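Local coordinates for protein superoxide reductase (Giardia intestinalis, PDB 4D7P) that probably reduces superoxide to hydrogen peroxide at a mononuclear iron centre held by histidines and a cysteine, at residues 85-97 / 101-111. Residues are numbered along the deposited sequence; the frame is centred on the assembly and turned at random.
Sequences CDLEKYKGLLAVA and LHGCWENYMEL. With FE (Fe (III) ion), chain B.
Strands 92-97 and 103-110 pair antiparallel as a beta hairpin, with Leu-93/Met-109, Ala-95/Asn-107 and Ala-97/Trp-105 as the hydrogen-bonded pairs. Each of these pairs exchanges two backbone bonds; the bond from Met-109 N to Leu-93 O is nearly straight, at 173°. A seventh bond, from Leu-111 N to Lys-91 O (2.9 Å), carries the pairing to the C-terminal residue.

Tyr-108 has CG trans to its main-chain nitrogen (chi1 -178°), which sends the ring along the partner strand past Leu-93 O toward Gly-92. Its OH comes to 3.2 Å from Gly-92 CA. Leu-94 CB lies at the edge of the same ring, while Leu-94 CD1 meets Glu-106 CB at 3.7 Å. Val-96 runs alongside Glu-106 on this face, its CG2 3.8 Å from Glu-106 CB. Leu-111 closes the far end. Its CD1 touches Leu-87 CD1 at 3.6 Å and also packs on Tyr-90 CB; its CD2 turns to Leu-93 CG.

Past the other end, His-102 ND1 binds the iron at 2.3 Å. Trp-105 NE1 donates a bent bond to His-102 O (3.0 Å), linking the start of the strand to the residue that binds the iron. His-19, His-40, His-46 and Cys-99 also bind the iron, and Trp-105 stacks on His-19.

Within the chain, strand 103-110 is the outermost strand of its four-stranded sheet, and strand 90-99 pairs on its other side with strand 48-57. Leu-93, Ala-95 and Ala-97 pack on strand 29-34 of the second sheet, and Met-109 and Leu-111 on strand 21-26, in the immunoglobulin-like beta sandwich of this family.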
loop_
_atom_site.group_PDB
_atom_site.type_symbol
_atom_site.label_atom_id
_atom_site.label_comp_id
_atom_site.label_asym_id
_atom_site.label_seq_id
_atom_site.Cartn_x
_atom_site.Cartn_y
_atom_site.Cartn_z
ATOM N N CYS A 85 -4.930 -12.502 -13.031
ATOM C CA CYS A 85 -5.826 -12.361 -14.173
ATOM C C CYS A 85 -5.125 -12.739 -15.456
ATOM O O CYS A 85 -3.971 -12.367 -15.647
ATOM C CB CYS A 85 -6.337 -10.929 -14.285
ATOM S SG CYS A 85 -7.408 -10.441 -12.950
ATOM N N ASP A 86 -5.816 -13.470 -16.330
ATOM C CA ASP A 86 -5.277 -13.755 -17.653
ATOM C C ASP A 86 -3.830 -14.263 -17.579
ATOM O O ASP A 86 -2.937 -13.648 -18.162
ATOM C CB ASP A 86 -5.333 -12.495 -18.522
ATOM C CG ASP A 86 -6.735 -11.917 -18.639
ATOM O OD1 ASP A 86 -7.695 -12.698 -18.815
ATOM O OD2 ASP A 86 -6.881 -10.678 -18.554
ATOM N N LEU A 87 -3.596 -15.355 -16.844
ATOM C CA LEU A 87 -2.230 -15.835 -16.584
ATOM C C LEU A 87 -1.459 -16.149 -17.863
ATOM O O LEU A 87 -0.229 -16.002 -17.916
ATOM C CB LEU A 87 -2.253 -17.078 -15.689
ATOM C CG LEU A 87 -0.893 -17.684 -15.295
ATOM C CD1 LEU A 87 -0.108 -16.746 -14.398
ATOM C CD2 LEU A 87 -1.041 -19.053 -14.621
ATOM N N GLU A 88 -2.183 -16.570 -18.898
ATOM C CA GLU A 88 -1.556 -16.974 -20.149
ATOM C C GLU A 88 -0.827 -15.796 -20.793
ATOM O O GLU A 88 0.004 -15.973 -21.682
ATOM C CB GLU A 88 -2.599 -17.562 -21.112
ATOM C CG GLU A 88 -3.664 -16.578 -21.597
ATOM C CD GLU A 88 -4.827 -16.416 -20.624
ATOM O OE1 GLU A 88 -4.857 -17.137 -19.599
ATOM O OE2 GLU A 88 -5.709 -15.564 -20.890
ATOM N N LYS A 89 -1.126 -14.592 -20.318
ATOM C CA LYS A 89 -0.534 -13.398 -20.895
ATOM C C LYS A 89 0.912 -13.203 -20.449
ATOM O O LYS A 89 1.621 -12.368 -21.008
ATOM C CB LYS A 89 -1.376 -12.165 -20.542
ATOM C CG LYS A 89 -2.761 -12.146 -21.221
ATOM C CD LYS A 89 -3.505 -10.831 -20.982
ATOM C CE LYS A 89 -4.895 -10.846 -21.617
ATOM N NZ LYS A 89 -5.564 -9.513 -21.546
ATOM N N TYR A 90 1.357 -13.978 -19.459
ATOM C CA TYR A 90 2.697 -13.798 -18.904
ATOM C C TYR A 90 3.597 -14.989 -19.175
ATOM O O TYR A 90 3.121 -16.114 -19.327
ATOM C CB TYR A 90 2.626 -13.548 -17.386
ATOM C CG TYR A 90 1.699 -12.418 -17.003
ATOM C CD1 TYR A 90 2.147 -11.100 -16.973
ATOM C CD2 TYR A 90 0.366 -12.667 -16.688
ATOM C CE1 TYR A 90 1.297 -10.063 -16.631
ATOM C CE2 TYR A 90 -0.490 -11.638 -16.341
ATOM C CZ TYR A 90 -0.019 -10.338 -16.313
ATOM O OH TYR A 90 -0.879 -9.319 -15.963
ATOM N N LYS A 91 4.903 -14.745 -19.209
ATOM C CA LYS A 91 5.872 -15.815 -19.415
ATOM C C LYS A 91 6.542 -16.232 -18.108
ATOM O O LYS A 91 7.183 -17.281 -18.033
ATOM C CB LYS A 91 6.925 -15.393 -20.443
ATOM C CG LYS A 91 7.665 -14.101 -20.146
ATOM C CD LYS A 91 8.317 -13.577 -21.425
ATOM C CE LYS A 91 9.084 -12.283 -21.197
ATOM N NZ LYS A 91 9.485 -11.618 -22.475
ATOM N N GLY A 92 6.380 -15.409 -17.078
ATOM C CA GLY A 92 6.932 -15.712 -15.770
ATOM C C GLY A 92 6.341 -14.842 -14.672
ATOM O O GLY A 92 5.766 -13.790 -14.956
ATOM N N LEU A 93 6.480 -15.292 -13.426
ATOM C CA LEU A 93 6.088 -14.516 -12.245
ATOM C C LEU A 93 7.315 -14.200 -11.397
ATOM O O LEU A 93 8.199 -15.048 -11.212
ATOM C CB LEU A 93 5.068 -15.277 -11.392
ATOM C CG LEU A 93 3.809 -15.748 -12.095
ATOM C CD1 LEU A 93 2.930 -16.544 -11.129
ATOM C CD2 LEU A 93 3.082 -14.526 -12.625
ATOM N N LEU A 94 7.352 -12.985 -10.871
ATOM C CA LEU A 94 8.458 -12.533 -10.039
ATOM C C LEU A 94 7.915 -12.070 -8.699
ATOM O O LEU A 94 7.154 -11.107 -8.643
ATOM C CB LEU A 94 9.231 -11.391 -10.722
ATOM C CG LEU A 94 10.315 -10.714 -9.877
ATOM C CD1 LEU A 94 11.490 -11.662 -9.632
ATOM C CD2 LEU A 94 10.775 -9.400 -10.500
ATOM N N ALA A 95 8.287 -12.764 -7.628
ATOM C CA ALA A 95 7.888 -12.350 -6.284
ATOM C C ALA A 95 9.037 -11.583 -5.654
ATOM O O ALA A 95 10.200 -11.944 -5.839
ATOM C CB ALA A 95 7.500 -13.571 -5.421
ATOM N N VAL A 96 8.725 -10.518 -4.924
ATOM C CA VAL A 96 9.770 -9.722 -4.284
ATOM C C VAL A 96 9.408 -9.362 -2.845
ATOM O O VAL A 96 8.405 -8.687 -2.597
ATOM C CB VAL A 96 10.060 -8.418 -5.063
ATOM C CG1 VAL A 96 11.043 -7.576 -4.299
ATOM C CG2 VAL A 96 10.626 -8.736 -6.451
ATOM N N ALA A 97 10.218 -9.834 -1.900
ATOM C CA ALA A 97 9.987 -9.566 -0.485
ATOM C C ALA A 97 10.962 -8.514 0.010
ATOM O O ALA A 97 12.141 -8.563 -0.324
ATOM C CB ALA A 97 10.120 -10.848 0.334
ATOM N N LEU A 101 15.637 -4.834 7.535
ATOM C CA LEU A 101 17.043 -4.959 7.890
ATOM C C LEU A 101 17.865 -5.476 6.720
ATOM O O LEU A 101 19.020 -5.098 6.560
ATOM C CB LEU A 101 17.220 -5.878 9.102
ATOM C CG LEU A 101 16.673 -5.343 10.428
ATOM C CD1 LEU A 101 16.920 -6.335 11.554
ATOM C CD2 LEU A 101 17.278 -3.980 10.764
ATOM N N HIS A 102 17.268 -6.317 5.880
ATOM C CA HIS A 102 18.068 -7.095 4.936
ATOM C C HIS A 102 17.755 -6.885 3.466
ATOM O O HIS A 102 18.271 -7.609 2.615
ATOM C CB HIS A 102 17.940 -8.573 5.285
ATOM C CG HIS A 102 18.427 -8.889 6.662
ATOM N ND1 HIS A 102 17.704 -9.646 7.555
ATOM C CD2 HIS A 102 19.560 -8.518 7.311
ATOM C CE1 HIS A 102 18.367 -9.733 8.695
ATOM N NE2 HIS A 102 19.497 -9.058 8.572
ATOM N N GLY A 103 16.927 -5.894 3.164
ATOM C CA GLY A 103 16.692 -5.512 1.784
ATOM C C GLY A 103 15.753 -6.430 1.030
ATOM O O GLY A 103 14.992 -7.192 1.638
ATOM N N CYS A 104 15.808 -6.355 -0.301
ATOM C CA CYS A 104 14.862 -7.065 -1.167
ATOM C C CYS A 104 15.357 -8.438 -1.575
ATOM O O CYS A 104 16.542 -8.624 -1.821
ATOM C CB CYS A 104 14.566 -6.241 -2.426
ATOM S SG CYS A 104 13.693 -4.675 -2.092
ATOM N N TRP A 105 14.445 -9.402 -1.647
ATOM C CA TRP A 105 14.797 -10.755 -2.072
ATOM C C TRP A 105 13.778 -11.239 -3.076
ATOM O O TRP A 105 12.578 -11.205 -2.812
ATOM C CB TRP A 105 14.864 -11.691 -0.874
ATOM C CG TRP A 105 15.938 -11.316 0.078
ATOM C CD1 TRP A 105 15.919 -10.285 0.979
ATOM C CD2 TRP A 105 17.202 -11.961 0.234
ATOM N NE1 TRP A 105 17.099 -10.252 1.684
ATOM C CE2 TRP A 105 17.906 -11.271 1.245
ATOM C CE3 TRP A 105 17.809 -13.062 -0.382
ATOM C CZ2 TRP A 105 19.192 -11.639 1.651
ATOM C CZ3 TRP A 105 19.086 -13.428 0.021
ATOM C CH2 TRP A 105 19.763 -12.720 1.029
ATOM N N GLU A 106 14.238 -11.666 -4.240
ATOM C CA GLU A 106 13.288 -12.041 -5.265
ATOM C C GLU A 106 13.338 -13.521 -5.616
ATOM O O GLU A 106 14.239 -14.254 -5.220
ATOM C CB GLU A 106 13.492 -11.191 -6.516
ATOM C CG GLU A 106 14.849 -11.298 -7.149
ATOM C CD GLU A 106 15.050 -10.270 -8.245
ATOM O OE1 GLU A 106 14.250 -9.310 -8.320
ATOM O OE2 GLU A 106 16.010 -10.422 -9.031
ATOM N N ASN A 107 12.324 -13.954 -6.348
ATOM C CA ASN A 107 12.214 -15.332 -6.782
ATOM C C ASN A 107 11.429 -15.345 -8.074
ATOM O O ASN A 107 10.327 -14.806 -8.140
ATOM C CB ASN A 107 11.537 -16.200 -5.717
ATOM C CG ASN A 107 11.512 -17.671 -6.099
ATOM O OD1 ASN A 107 12.164 -18.080 -7.060
ATOM N ND2 ASN A 107 10.764 -18.471 -5.349
ATOM N N TYR A 108 12.012 -15.933 -9.109
ATOM C CA TYR A 108 11.373 -15.965 -10.413
ATOM C C TYR A 108 10.836 -17.346 -10.693
ATOM O O TYR A 108 11.516 -18.342 -10.439
ATOM C CB TYR A 108 12.347 -15.564 -11.520
ATOM C CG TYR A 108 11.725 -15.537 -12.902
ATOM C CD1 TYR A 108 10.824 -14.540 -13.257
ATOM C CD2 TYR A 108 12.046 -16.500 -13.855
ATOM C CE1 TYR A 108 10.257 -14.499 -14.523
ATOM C CE2 TYR A 108 11.485 -16.467 -15.124
ATOM C CZ TYR A 108 10.589 -15.466 -15.452
ATOM O OH TYR A 108 10.021 -15.423 -16.709
ATOM N N MET A 109 9.613 -17.406 -11.203
ATOM C CA MET A 109 9.060 -18.668 -11.661
ATOM C C MET A 109 8.760 -18.568 -13.144
ATOM O O MET A 109 8.024 -17.682 -13.578
ATOM C CB MET A 109 7.801 -19.031 -10.881
ATOM C CG MET A 109 7.081 -20.248 -11.416
ATOM S SD MET A 109 5.515 -20.469 -10.577
ATOM C CE MET A 109 6.124 -20.843 -8.937
ATOM N N GLU A 110 9.350 -19.462 -13.929
ATOM C CA GLU A 110 9.066 -19.512 -15.356
ATOM C C GLU A 110 7.736 -20.215 -15.589
ATOM O O GLU A 110 7.503 -21.293 -15.050
ATOM C CB GLU A 110 10.194 -20.227 -16.099
ATOM C CG GLU A 110 10.153 -20.066 -17.613
ATOM C CD GLU A 110 11.305 -20.785 -18.314
ATOM O OE1 GLU A 110 12.423 -20.827 -17.754
ATOM O OE2 GLU A 110 11.089 -21.308 -19.428
ATOM N N LEU A 111 6.861 -19.605 -16.381
ATOM C CA LEU A 111 5.572 -20.219 -16.686
ATOM C C LEU A 111 5.677 -21.106 -17.922
ATOM O O LEU A 111 4.913 -22.055 -18.085
ATOM C CB LEU A 111 4.504 -19.154 -16.905
ATOM C CG LEU A 111 4.162 -18.280 -15.700
ATOM C CD1 LEU A 111 3.004 -17.355 -16.032
ATOM C CD2 LEU A 111 3.823 -19.158 -14.514
ATOM O OXT LEU A 111 6.522 -20.886 -18.792
HETATM FE FE FE B . 15.385 -9.976 7.603
#